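PDB 5BZA: beta-N-acetylhexosaminidase from Thermotoga neapolitana, which probably hydrolyses terminal non-reducing N-acetyl-D-hexosamine residues from N-acetyl-beta-D-hexosaminides, as a member of glycoside hydrolase family 3. Local coordinates for residues Asp15-Glu18 / Glu19-Glu22; Ser182-Glu185 / Leu186-Asp190; Asn255-Val258 / Glu259-Val262; Ile430-Pro433 / Phe434-Lys437; Ser305-Ile308 / Val309-Leu313. All coordinates share one frame; numbering follows the deposited sequence.

Interaction 1: Asp15-Glu18 / Glu19-Glu22; sequences DFNE and EARE
Arg-21 lies against Phe-16 and the carbonyl of Asn-17 where the chain turns into helix 18-27. Arg-21 NE comes to 3.4 Å from CZ of the Phe-16 ring, and the guanidinium turns its edge to the ring, the planes 82° apart. Arg-21 CZ is 4.7 Å from the ring centroid, an off-centre cation-pi contact. One guanidinium face covers the peptide of Asn-17. Tight packing continues at the N-cap: Asn-17 OD1 accepts from Ala-20 N at 2.9 Å in a nearly straight bond; chi1 of 51°, with CG between the backbone N and the carbonyl carbon, brings OD1 over the first turn. Asn-17 O receives Arg-21 N, so the side-chain and main-chain oxygens of Asn-17 both serve that turn, and Ala-20 CB lies 4.3 Å from Phe-16 CD1. The outer side is looser. Exposed Glu-18 bends at chi2 toward Arg-21 to form a salt bridge, but its OE1 lies implausibly close to NH1, so the detail is doubtful. Glu-19 turns away to pair with Arg-279, and Asp-15 with Arg-376. Phe-16 stacks on Phe-48 of helix 42-54 and also meets Phe-51, joining the loop after strand 9-13 to that helix.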
loop_
_atom_site.group_PDB
_atom_site.type_symbol
_atom_site.label_atom_id
_atom_site.label_comp_id
_atom_site.label_asym_id
_atom_site.label_seq_id
_atom_site.Cartn_x
_atom_site.Cartn_y
_atom_site.Cartn_z
ATOM N N ASP B 15 16.219 10.746 3.806
ATOM C CA ASP B 15 15.886 11.040 5.182
ATOM C C ASP B 15 15.052 12.331 5.202
ATOM O O ASP B 15 15.076 13.108 4.238
ATOM C CB ASP B 15 17.170 11.141 6.045
ATOM C CG ASP B 15 16.870 11.061 7.565
ATOM O OD1 ASP B 15 15.708 10.790 7.889
ATOM O OD2 ASP B 15 17.782 11.177 8.421
ATOM N N PHE B 16 14.273 12.531 6.273
ATOM C CA PHE B 16 13.523 13.765 6.459
ATOM C C PHE B 16 13.789 14.265 7.873
ATOM O O PHE B 16 13.643 13.516 8.836
ATOM C CB PHE B 16 12.023 13.562 6.220
ATOM C CG PHE B 16 11.204 14.779 6.540
ATOM C CD1 PHE B 16 11.346 15.947 5.804
ATOM C CD2 PHE B 16 10.317 14.769 7.630
ATOM C CE1 PHE B 16 10.590 17.080 6.118
ATOM C CE2 PHE B 16 9.567 15.880 7.944
ATOM C CZ PHE B 16 9.695 17.047 7.191
ATOM N N ASN B 17 14.248 15.500 8.005
ATOM C CA ASN B 17 14.775 15.943 9.280
ATOM C C ASN B 17 14.953 17.440 9.208
ATOM O O ASN B 17 14.500 18.069 8.243
ATOM C CB ASN B 17 16.087 15.218 9.619
ATOM C CG ASN B 17 17.109 15.280 8.466
ATOM O OD1 ASN B 17 17.257 16.315 7.803
ATOM N ND2 ASN B 17 17.838 14.191 8.264
ATOM N N GLU B 18 15.572 18.035 10.227
ATOM C CA GLU B 18 15.600 19.511 10.282
ATOM C C GLU B 18 16.535 19.997 9.167
ATOM O O GLU B 18 16.252 21.016 8.545
ATOM C CB GLU B 18 16.018 20.024 11.674
ATOM C CG GLU B 18 15.724 21.521 12.059
ATOM C CD GLU B 18 14.184 21.884 12.175
ATOM O OE1 GLU B 18 13.326 21.081 11.723
ATOM O OE2 GLU B 18 13.810 22.929 12.793
ATOM N N GLU B 19 17.598 19.247 8.855
ATOM C CA GLU B 19 18.473 19.661 7.748
ATOM C C GLU B 19 17.667 19.698 6.429
ATOM O O GLU B 19 17.723 20.688 5.681
ATOM C CB GLU B 19 19.691 18.735 7.591
ATOM C CG GLU B 19 20.674 19.182 6.491
ATOM C CD GLU B 19 21.937 18.311 6.385
ATOM O OE1 GLU B 19 21.929 17.175 6.916
ATOM O OE2 GLU B 19 22.932 18.753 5.748
ATOM N N ALA B 20 16.904 18.629 6.173
ATOM C CA ALA B 20 16.045 18.583 5.001
ATOM C C ALA B 20 15.082 19.783 4.924
ATOM O O ALA B 20 15.024 20.463 3.906
ATOM C CB ALA B 20 15.300 17.274 4.969
ATOM N N ARG B 21 14.371 20.092 6.002
ATOM C CA ARG B 21 13.511 21.268 5.976
ATOM C C ARG B 21 14.312 22.547 5.713
ATOM O O ARG B 21 13.841 23.429 4.988
ATOM C CB ARG B 21 12.722 21.419 7.289
ATOM C CG ARG B 21 11.911 20.196 7.683
ATOM C CD ARG B 21 11.199 20.327 9.068
ATOM N NE ARG B 21 11.188 18.954 9.546
ATOM C CZ ARG B 21 11.928 18.495 10.540
ATOM N NH1 ARG B 21 12.643 19.325 11.272
ATOM N NH2 ARG B 21 11.893 17.207 10.842
ATOM N N GLU B 22 15.484 22.672 6.341
ATOM C CA GLU B 22 16.350 23.836 6.139
ATOM C C GLU B 22 16.693 24.003 4.650
ATOM O O GLU B 22 16.512 25.094 4.104
ATOM C CB GLU B 22 17.678 23.736 6.943
ATOM C CG GLU B 22 17.646 24.167 8.443
ATOM C CD GLU B 22 18.971 23.871 9.211
ATOM O OE1 GLU B 22 20.040 23.697 8.551
ATOM O OE2 GLU B 22 18.945 23.833 10.479
#

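Interaction 2: Ser182-Glu185 / Leu186-Asp190; sequences SFEE and LWRED
Leu-186 N reaches back to Ser-182 O at 3.0 Å, closing the first turn of helix 183-188, whose N-cap is Ser-182; the serine OG accepts only weakly from Glu-185 N. The Leu-186 side chain turns to Ala-181 and Tyr-213. Trp-187 follows, bonded through N to Phe-183 O. Its indole runs alongside the Phe-183 ring, both pointing the same way, and Trp-187 CE3 touches Phe-183 CZ at 3.6 Å. The rings are inclined at 45°, while Trp-187 CB sits over one phenyl face near its rim. Phe-183 also packs on helix 225-235, and Arg-195 makes a cation-pi contact with the indole. Arg-188 is the centre of a salt-bridge network with Glu-184 and Glu-189, reaching from the helix to the residue just after it. Bent at chi3 (-68°), it sets its guanidinium nearly coplanar with the Glu-184 carboxylate, although the NE to OE2 approach is too short to be trusted. Arg-188 NH2 meets Glu-189 OE2 at 2.8 Å, on the anti side and slightly out of the carboxylate plane. Glu-189 leaves helical geometry and directs OE1 to 3.3 Å from Glu-185 OE2. Both glutamates are zinc ligands seen in this protein; here a cadmium ion lies about 3 Å from the nearest atom of the Glu-189 side chain and would probably offset their like charges. Lys-167 forms a salt bridge with Glu-189 OE1 and weak, long ion pairs with Glu-185 OE2 and Asp-190 OD1.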
loop_
_atom_site.group_PDB
_atom_site.type_symbol
_atom_site.label_atom_id
_atom_site.label_comp_id
_atom_site.label_asym_id
_atom_site.label_seq_id
_atom_site.Cartn_x
_atom_site.Cartn_y
_atom_site.Cartn_z
ATOM N N SER B 182 25.408 3.431 -34.150
ATOM C CA SER B 182 25.356 4.631 -34.990
ATOM C C SER B 182 24.032 5.382 -34.788
ATOM O O SER B 182 23.018 4.783 -34.396
ATOM C CB SER B 182 25.503 4.250 -36.445
ATOM O OG SER B 182 24.338 3.539 -36.848
ATOM N N PHE B 183 24.014 6.667 -35.109
ATOM C CA PHE B 183 22.796 7.436 -34.966
ATOM C C PHE B 183 21.629 6.912 -35.797
ATOM O O PHE B 183 20.438 7.028 -35.404
ATOM C CB PHE B 183 22.997 8.893 -35.338
ATOM C CG PHE B 183 21.727 9.654 -35.267
ATOM C CD1 PHE B 183 21.150 9.942 -34.017
ATOM C CD2 PHE B 183 21.035 9.992 -36.418
ATOM C CE1 PHE B 183 19.942 10.619 -33.939
ATOM C CE2 PHE B 183 19.825 10.664 -36.334
ATOM C CZ PHE B 183 19.279 10.975 -35.098
ATOM N N GLU B 184 21.945 6.371 -36.963
ATOM C CA GLU B 184 20.873 5.840 -37.781
ATOM C C GLU B 184 20.216 4.656 -37.036
ATOM O O GLU B 184 18.985 4.513 -37.045
ATOM C CB GLU B 184 21.419 5.435 -39.159
ATOM C CG GLU B 184 20.535 4.448 -39.934
ATOM C CD GLU B 184 20.793 2.990 -39.527
ATOM O OE1 GLU B 184 21.985 2.650 -39.274
ATOM O OE2 GLU B 184 19.805 2.206 -39.432
ATOM N N GLU B 185 21.032 3.858 -36.351
ATOM C CA GLU B 185 20.509 2.759 -35.540
ATOM C C GLU B 185 19.731 3.191 -34.269
ATOM O O GLU B 185 18.697 2.596 -33.951
ATOM C CB GLU B 185 21.635 1.840 -35.127
ATOM C CG GLU B 185 21.120 0.591 -34.474
ATOM C CD GLU B 185 22.213 -0.189 -33.813
ATOM O OE1 GLU B 185 23.390 0.163 -34.020
ATOM O OE2 GLU B 185 21.917 -1.138 -33.074
ATOM N N LEU B 186 20.246 4.186 -33.543
ATOM C CA LEU B 186 19.541 4.740 -32.394
ATOM C C LEU B 186 18.197 5.267 -32.841
ATOM O O LEU B 186 17.166 5.057 -32.169
ATOM C CB LEU B 186 20.335 5.865 -31.732
ATOM C CG LEU B 186 21.608 5.457 -31.006
ATOM C CD1 LEU B 186 22.387 6.698 -30.473
ATOM C CD2 LEU B 186 21.253 4.515 -29.878
ATOM N N TRP B 187 18.207 5.979 -33.970
ATOM C CA TRP B 187 16.977 6.539 -34.509
ATOM C C TRP B 187 15.966 5.443 -34.823
ATOM O O TRP B 187 14.781 5.585 -34.529
ATOM C CB TRP B 187 17.222 7.333 -35.763
ATOM C CG TRP B 187 15.954 8.003 -36.286
ATOM C CD1 TRP B 187 15.128 7.554 -37.283
ATOM C CD2 TRP B 187 15.384 9.235 -35.816
ATOM N NE1 TRP B 187 14.072 8.437 -37.453
ATOM C CE2 TRP B 187 14.224 9.483 -36.585
ATOM C CE3 TRP B 187 15.751 10.159 -34.819
ATOM C CZ2 TRP B 187 13.434 10.618 -36.402
ATOM C CZ3 TRP B 187 14.952 11.303 -34.631
ATOM C CH2 TRP B 187 13.808 11.514 -35.416
ATOM N N ARG B 188 16.440 4.363 -35.436
ATOM C CA ARG B 188 15.544 3.270 -35.824
ATOM C C ARG B 188 14.999 2.435 -34.665
ATOM O O ARG B 188 13.914 1.860 -34.764
ATOM C CB ARG B 188 16.258 2.313 -36.771
ATOM C CG ARG B 188 16.405 2.784 -38.198
ATOM C CD ARG B 188 16.726 1.556 -39.087
ATOM N NE ARG B 188 18.058 0.976 -38.818
ATOM C CZ ARG B 188 18.305 -0.048 -37.992
ATOM N NH1 ARG B 188 19.556 -0.485 -37.833
ATOM N NH2 ARG B 188 17.311 -0.639 -37.329
ATOM N N GLU B 189 15.771 2.349 -33.582
ATOM C CA GLU B 189 15.486 1.386 -32.533
ATOM C C GLU B 189 15.265 2.050 -31.212
ATOM O O GLU B 189 14.110 2.240 -30.812
ATOM C CB GLU B 189 16.611 0.392 -32.429
ATOM C CG GLU B 189 16.838 -0.219 -33.763
ATOM C CD GLU B 189 17.957 -1.184 -33.755
ATOM O OE1 GLU B 189 18.618 -1.358 -32.694
ATOM O OE2 GLU B 189 18.212 -1.714 -34.850
ATOM N N ASP B 190 16.379 2.396 -30.560
ATOM C CA ASP B 190 16.360 2.861 -29.193
ATOM C C ASP B 190 15.451 4.064 -29.058
ATOM O O ASP B 190 14.777 4.231 -28.004
ATOM C CB ASP B 190 17.758 3.185 -28.682
ATOM C CG ASP B 190 18.724 2.008 -28.824
ATOM O OD1 ASP B 190 19.092 1.663 -29.988
ATOM O OD2 ASP B 190 19.147 1.426 -27.779
#

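Interaction 3: Asn255-Val258 / Glu259-Val262; sequences NFSV and EEAV
Ser-257 and Glu-260 face each other in a capping box at the start of helix 258-268, each side chain gripping the other's backbone N-H. Ser-257 OG, lodged between its own N and carbonyl carbon (chi1 74°), accepts from Glu-260 N at 2.9 Å. In return Glu-260 sends its extended chain back along the turn, and Glu-260 OE1 accepts from Ser-257 N at 2.6 Å. The donor arrives on the anti side of the carboxylate, 27° out of its plane. The Glu-260 and Phe-256 side chains cross at about a right angle, ring and carboxylate planes 64° apart; Glu-260 OE1 is 3.6 Å from Phe-256 CB. The phenyl itself packs on Pro-220 and Leu-223. Backbone bonds from Ala-261 N to Ser-257 O and from Val-262 N to Val-258 O complete the first turn. Both valines lean on helix 281-293, Val-258 on Tyr-284 and Val-262 on Leu-288, while Glu-259 pairs with Lys-290 through OE2. Its other oxygen is tied back to the cap by a single water, which donates to Glu-259 OE1 at 2.9 Å and lies 3.0 Å from Ser-257 OG.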
loop_
_atom_site.group_PDB
_atom_site.type_symbol
_atom_site.label_atom_id
_atom_site.label_comp_id
_atom_site.label_asym_id
_atom_site.label_seq_id
_atom_site.Cartn_x
_atom_site.Cartn_y
_atom_site.Cartn_z
ATOM N N ASN B 255 34.245 11.939 -13.935
ATOM C CA ASN B 255 34.708 12.354 -15.256
ATOM C C ASN B 255 34.488 13.829 -15.498
ATOM O O ASN B 255 35.054 14.441 -16.424
ATOM C CB ASN B 255 33.978 11.540 -16.321
ATOM C CG ASN B 255 34.343 10.079 -16.274
ATOM O OD1 ASN B 255 35.525 9.744 -16.206
ATOM N ND2 ASN B 255 33.345 9.198 -16.299
ATOM N N PHE B 256 33.688 14.436 -14.644
ATOM C CA PHE B 256 33.405 15.835 -14.817
ATOM C C PHE B 256 33.334 16.497 -13.459
ATOM O O PHE B 256 33.054 15.850 -12.452
ATOM C CB PHE B 256 32.100 16.029 -15.614
ATOM C CG PHE B 256 32.132 15.390 -16.989
ATOM C CD1 PHE B 256 31.842 14.043 -17.149
ATOM C CD2 PHE B 256 32.549 16.114 -18.102
ATOM C CE1 PHE B 256 31.922 13.433 -18.392
ATOM C CE2 PHE B 256 32.641 15.512 -19.350
ATOM C CZ PHE B 256 32.322 14.177 -19.494
ATOM N N SER B 257 33.603 17.790 -13.427
ATOM C CA SER B 257 33.466 18.526 -12.196
ATOM C C SER B 257 32.000 18.886 -12.064
ATOM O O SER B 257 31.266 18.871 -13.077
ATOM C CB SER B 257 34.334 19.786 -12.208
ATOM O OG SER B 257 33.780 20.796 -13.051
ATOM N N VAL B 258 31.569 19.185 -10.834
ATOM C CA VAL B 258 30.217 19.662 -10.587
ATOM C C VAL B 258 29.935 20.844 -11.515
ATOM O O VAL B 258 28.878 20.933 -12.161
ATOM C CB VAL B 258 29.991 20.142 -9.099
ATOM C CG1 VAL B 258 28.674 20.901 -8.986
ATOM C CG2 VAL B 258 30.030 18.972 -8.101
ATOM N N GLU B 259 30.906 21.745 -11.584
ATOM C CA GLU B 259 30.749 22.959 -12.366
ATOM C C GLU B 259 30.559 22.558 -13.859
ATOM O O GLU B 259 29.716 23.124 -14.578
ATOM C CB GLU B 259 31.979 23.857 -12.171
ATOM C CG GLU B 259 31.875 25.251 -12.771
ATOM C CD GLU B 259 33.242 25.868 -13.095
ATOM O OE1 GLU B 259 34.059 25.195 -13.796
ATOM O OE2 GLU B 259 33.515 26.992 -12.591
ATOM N N GLU B 260 31.316 21.554 -14.304
ATOM C CA GLU B 260 31.217 21.064 -15.684
ATOM C C GLU B 260 29.834 20.403 -15.927
ATOM O O GLU B 260 29.150 20.688 -16.924
ATOM C CB GLU B 260 32.362 20.080 -15.991
ATOM C CG GLU B 260 33.759 20.706 -16.266
ATOM C CD GLU B 260 34.865 19.635 -16.275
ATOM O OE1 GLU B 260 34.617 18.574 -15.663
ATOM O OE2 GLU B 260 35.967 19.815 -16.876
ATOM N N ALA B 261 29.427 19.523 -15.013
ATOM C CA ALA B 261 28.115 18.864 -15.109
ATOM C C ALA B 261 26.979 19.877 -15.232
ATOM O O ALA B 261 26.117 19.775 -16.120
ATOM C CB ALA B 261 27.889 17.967 -13.911
ATOM N N VAL B 262 26.991 20.871 -14.352
ATOM C CA VAL B 262 25.969 21.910 -14.386
ATOM C C VAL B 262 25.981 22.702 -15.696
ATOM O O VAL B 262 24.906 22.866 -16.341
ATOM C CB VAL B 262 26.110 22.837 -13.180
ATOM C CG1 VAL B 262 25.173 24.026 -13.292
ATOM C CG2 VAL B 262 25.794 22.033 -11.909
HETATM O O HOH W 1 36.414 16.884 -17.350
HETATM O O HOH W 2 35.784 22.902 -13.663
#

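Interaction 4: Ile430-Pro433 / Phe434-Lys437; sequences IRNP and FDAK
A 3-10 turn that follows strand 425-429 of the C-terminal domain brings Asn-432 against Phe-434 and Asp-435. Asn-432 O accepts from Asp-435 N at 3.1 Å, the donor standing 45° above the carbonyl plane, and one residue later Pro-433 O takes Ala-436 N at 2.9 Å. With CG anti to its own N (chi1 -176°), the asparagine amide folds forward over the turn. Asn-432 OD1 then meets Phe-434 N through a weak bond of 3.3 Å and lies equally close to CD2 of the phenyl ring, whose plane is nearly perpendicular to the amide. Asn-432 ND2 lies 3.6 Å from Asp-435 OD1, the two flat groups steeply inclined. That carboxylate is held chiefly by Ser-408, which bonds OD1, with weaker help from Ala-407 N at OD2. Pro-433 and Ala-436 rest on Ile-446 of strand 443-446. Pro-433 also packs on Leu-82 of the second subunit, and Phe-434 on Ser-120 of that subunit. The side chain of His-448, a zinc ligand seen in this protein, comes to about 4 Å (nearest atoms) of that of Pro-433, and a bound cadmium ion is similarly near. Successive bonds from each N-H to the carbonyl three residues back are the signature of a 3-10 helix.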
loop_
_atom_site.group_PDB
_atom_site.type_symbol
_atom_site.label_atom_id
_atom_site.label_comp_id
_atom_site.label_asym_id
_atom_site.label_seq_id
_atom_site.Cartn_x
_atom_site.Cartn_y
_atom_site.Cartn_z
ATOM N N ILE B 430 -1.089 5.913 25.824
ATOM C CA ILE B 430 -1.183 5.688 24.393
ATOM C C ILE B 430 -2.370 4.864 23.910
ATOM O O ILE B 430 -2.592 4.768 22.713
ATOM C CB ILE B 430 0.122 5.049 23.859
ATOM C CG1 ILE B 430 0.352 3.658 24.445
ATOM C CG2 ILE B 430 1.293 5.982 24.117
ATOM C CD1 ILE B 430 1.563 2.960 23.806
ATOM N N ARG B 431 -3.090 4.219 24.824
ATOM C CA ARG B 431 -4.333 3.537 24.461
ATOM C C ARG B 431 -5.512 4.221 25.115
ATOM O O ARG B 431 -6.035 5.205 24.599
ATOM C CB ARG B 431 -4.315 2.072 24.849
ATOM C CG ARG B 431 -3.484 1.268 23.955
ATOM C CD ARG B 431 -4.066 -0.080 23.827
ATOM N NE ARG B 431 -5.430 0.077 23.334
ATOM C CZ ARG B 431 -6.122 -0.888 22.743
ATOM N NH1 ARG B 431 -5.558 -2.076 22.529
ATOM N NH2 ARG B 431 -7.371 -0.662 22.349
ATOM N N ASN B 432 -5.952 3.653 26.235
ATOM C CA ASN B 432 -7.103 4.141 26.964
ATOM C C ASN B 432 -6.825 5.477 27.640
ATOM O O ASN B 432 -6.156 5.522 28.669
ATOM C CB ASN B 432 -7.513 3.074 27.986
ATOM C CG ASN B 432 -8.779 3.442 28.748
ATOM O OD1 ASN B 432 -9.538 4.338 28.332
ATOM N ND2 ASN B 432 -9.059 2.695 29.829
ATOM N N PRO B 433 -7.358 6.580 27.088
ATOM C CA PRO B 433 -6.974 7.881 27.649
ATOM C C PRO B 433 -7.555 8.111 29.064
ATOM O O PRO B 433 -7.151 9.057 29.752
ATOM C CB PRO B 433 -7.532 8.883 26.622
ATOM C CG PRO B 433 -8.704 8.209 26.061
ATOM C CD PRO B 433 -8.311 6.736 25.975
ATOM N N PHE B 434 -8.493 7.258 29.477
ATOM C CA PHE B 434 -9.092 7.357 30.806
ATOM C C PHE B 434 -8.052 7.119 31.890
ATOM O O PHE B 434 -8.146 7.689 33.000
ATOM C CB PHE B 434 -10.238 6.351 30.939
ATOM C CG PHE B 434 -11.495 6.761 30.218
ATOM C CD1 PHE B 434 -11.880 8.096 30.178
ATOM C CD2 PHE B 434 -12.277 5.820 29.554
ATOM C CE1 PHE B 434 -13.037 8.483 29.531
ATOM C CE2 PHE B 434 -13.445 6.201 28.887
ATOM C CZ PHE B 434 -13.826 7.535 28.881
ATOM N N ASP B 435 -7.011 6.349 31.554
ATOM C CA ASP B 435 -5.923 6.136 32.508
ATOM C C ASP B 435 -5.326 7.468 32.939
ATOM O O ASP B 435 -4.802 7.574 34.039
ATOM C CB ASP B 435 -4.786 5.276 31.916
ATOM C CG ASP B 435 -5.244 3.894 31.448
ATOM O OD1 ASP B 435 -6.214 3.337 32.012
ATOM O OD2 ASP B 435 -4.586 3.348 30.526
ATOM N N ALA B 436 -5.493 8.509 32.127
ATOM C CA ALA B 436 -4.891 9.787 32.492
ATOM C C ALA B 436 -5.347 10.288 33.864
ATOM O O ALA B 436 -4.540 10.873 34.603
ATOM C CB ALA B 436 -5.182 10.843 31.423
ATOM N N LYS B 437 -6.609 10.025 34.229
ATOM C CA LYS B 437 -7.119 10.453 35.547
ATOM C C LYS B 437 -6.240 9.941 36.698
ATOM O O LYS B 437 -6.129 10.595 37.727
ATOM C CB LYS B 437 -8.588 10.070 35.746
ATOM C CG LYS B 437 -8.889 8.625 36.094
ATOM C CD LYS B 437 -10.413 8.388 36.164
ATOM C CE LYS B 437 -11.172 9.244 35.131
ATOM N NZ LYS B 437 -12.596 8.831 34.921
#

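Interaction 5: Ser305-Ile308 / Val309-Leu313; sequences SIKI and VDEYL
Four consecutive i to i+4 backbone bonds, from Val-309 N to Ser-305 O through Tyr-312 N to Ile-308 O, carry helix 299-314 through regular turns, and the donor-acceptor distances stay between 2.9 and 3.0 Å. On the exposed face Lys-307 and Glu-311 cross obliquely, one turn apart. The lysine leaves the helix with CG anti to its N and stays extended until a bend at chi4 (31°) swings NZ toward the carboxylate. Lys-307 NZ and Glu-311 OE1 form a salt bridge, but their separation of 2.3 Å is very short, so its exact length deserves caution. Glu-311 CG also rides over the Lys-307 carbonyl oxygen at 3.3 Å. One residue further along, Ile-308 and Tyr-312 lie side by side and point the same way. The CG2 branch of Ile-308 touches CE1 of the Tyr-312 ring at 3.9 Å, while Ile-308 O sits at the ring edge, 3.3 Å from Tyr-312 CD1. Tyr-312 is buried, its OH bonded to Thr-204 O and Leu-241 N, which fixes where the ring ends. Ile-306 and Asp-310 also lie side by side, Ile-306 CG2 lying 3.9 Å from Asp-310 OD2, and the aspartate's OD1 forms a salt bridge with Lys-7. Ser-305 OG is bonded to Asn-271 and to Lys-301 O. Ile-308 and Val-309 bear on Leu-241 of strand 241-243, and Val-309 also meets Ala-30 ahead of strand 31-34, so the helix packs on strand 241-243 of the parallel strands of the N-terminal domain, a TIM-barrel-type fold.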
loop_
_atom_site.group_PDB
_atom_site.type_symbol
_atom_site.label_atom_id
_atom_site.label_comp_id
_atom_site.label_asym_id
_atom_site.label_seq_id
_atom_site.Cartn_x
_atom_site.Cartn_y
_atom_site.Cartn_z
ATOM N N SER B 305 14.018 27.384 -19.026
ATOM C CA SER B 305 13.936 26.296 -18.073
ATOM C C SER B 305 12.940 26.587 -16.939
ATOM O O SER B 305 12.035 25.790 -16.677
ATOM C CB SER B 305 15.328 26.025 -17.517
ATOM O OG SER B 305 16.131 25.388 -18.506
ATOM N N ILE B 306 13.109 27.729 -16.276
ATOM C CA ILE B 306 12.198 28.151 -15.227
ATOM C C ILE B 306 10.760 28.204 -15.745
ATOM O O ILE B 306 9.813 27.792 -15.045
ATOM C CB ILE B 306 12.619 29.494 -14.631
ATOM C CG1 ILE B 306 13.876 29.291 -13.787
ATOM C CG2 ILE B 306 11.504 30.079 -13.793
ATOM C CD1 ILE B 306 14.387 30.540 -13.107
ATOM N N LYS B 307 10.593 28.689 -16.977
ATOM C CA LYS B 307 9.254 28.756 -17.572
ATOM C C LYS B 307 8.635 27.351 -17.693
ATOM O O LYS B 307 7.462 27.123 -17.320
ATOM C CB LYS B 307 9.319 29.412 -18.957
ATOM C CG LYS B 307 7.966 29.570 -19.644
ATOM C CD LYS B 307 8.052 30.514 -20.837
ATOM C CE LYS B 307 6.880 30.298 -21.803
ATOM N NZ LYS B 307 5.631 29.856 -21.084
ATOM N N ILE B 308 9.447 26.408 -18.177
ATOM C CA ILE B 308 8.994 25.033 -18.325
ATOM C C ILE B 308 8.590 24.421 -16.960
ATOM O O ILE B 308 7.494 23.855 -16.819
ATOM C CB ILE B 308 10.075 24.175 -19.013
ATOM C CG1 ILE B 308 10.272 24.635 -20.453
ATOM C CG2 ILE B 308 9.694 22.718 -19.019
ATOM C CD1 ILE B 308 11.305 23.844 -21.205
ATOM N N VAL B 309 9.463 24.554 -15.960
ATOM C CA VAL B 309 9.146 24.009 -14.659
ATOM C C VAL B 309 7.855 24.599 -14.105
ATOM O O VAL B 309 7.010 23.873 -13.574
ATOM C CB VAL B 309 10.276 24.231 -13.656
ATOM C CG1 VAL B 309 9.792 23.888 -12.232
ATOM C CG2 VAL B 309 11.466 23.402 -14.036
ATOM N N ASP B 310 7.680 25.907 -14.263
ATOM C CA ASP B 310 6.452 26.552 -13.779
ATOM C C ASP B 310 5.219 26.020 -14.512
ATOM O O ASP B 310 4.175 25.764 -13.902
ATOM C CB ASP B 310 6.582 28.067 -13.910
ATOM C CG ASP B 310 7.296 28.680 -12.717
ATOM O OD1 ASP B 310 7.425 27.980 -11.683
ATOM O OD2 ASP B 310 7.776 29.832 -12.824
ATOM N N GLU B 311 5.331 25.821 -15.814
ATOM C CA GLU B 311 4.205 25.215 -16.513
ATOM C C GLU B 311 3.886 23.842 -15.893
ATOM O O GLU B 311 2.723 23.591 -15.540
ATOM C CB GLU B 311 4.485 25.130 -18.025
ATOM C CG GLU B 311 4.465 26.537 -18.661
ATOM C CD GLU B 311 5.037 26.606 -20.096
ATOM O OE1 GLU B 311 4.883 27.676 -20.744
ATOM O OE2 GLU B 311 5.678 25.627 -20.560
ATOM N N TYR B 312 4.895 22.985 -15.687
ATOM C CA TYR B 312 4.613 21.646 -15.124
ATOM C C TYR B 312 3.985 21.740 -13.724
ATOM O O TYR B 312 3.009 21.049 -13.419
ATOM C CB TYR B 312 5.878 20.770 -15.070
ATOM C CG TYR B 312 6.159 20.078 -16.402
ATOM C CD1 TYR B 312 6.488 20.828 -17.531
ATOM C CD2 TYR B 312 6.057 18.685 -16.547
ATOM C CE1 TYR B 312 6.730 20.213 -18.782
ATOM C CE2 TYR B 312 6.291 18.057 -17.805
ATOM C CZ TYR B 312 6.635 18.833 -18.922
ATOM O OH TYR B 312 6.893 18.249 -20.178
ATOM N N LEU B 313 4.585 22.566 -12.873
ATOM C CA LEU B 313 4.102 22.804 -11.534
ATOM C C LEU B 313 2.641 23.178 -11.565
ATOM O O LEU B 313 1.823 22.601 -10.835
ATOM C CB LEU B 313 4.905 23.910 -10.857
ATOM C CG LEU B 313 6.274 23.475 -10.331
ATOM C CD1 LEU B 313 7.088 24.628 -9.779
ATOM C CD2 LEU B 313 6.047 22.425 -9.244
#

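Along the chain the contacts come in the order interaction 1, interaction 2, interaction 3, interaction 5 and interaction 4. The first four of these belong to the family 3 N-terminal domain, on helices accompanying its parallel eight-stranded sheet; interaction 4 alone lies in the C-terminal domain, beside the mixed sheet. Interactions 3 and 5 are the closest pair, with centres 24 Å apart and nearest atoms about 9 Å apart, whereas 68 Å separates the centres of interactions 2 and 4, on opposite sides of the chain's centre. No two touch: each is local to its own helix or turn, three of them at helix starts, while interaction 4 also reaches the second subunit.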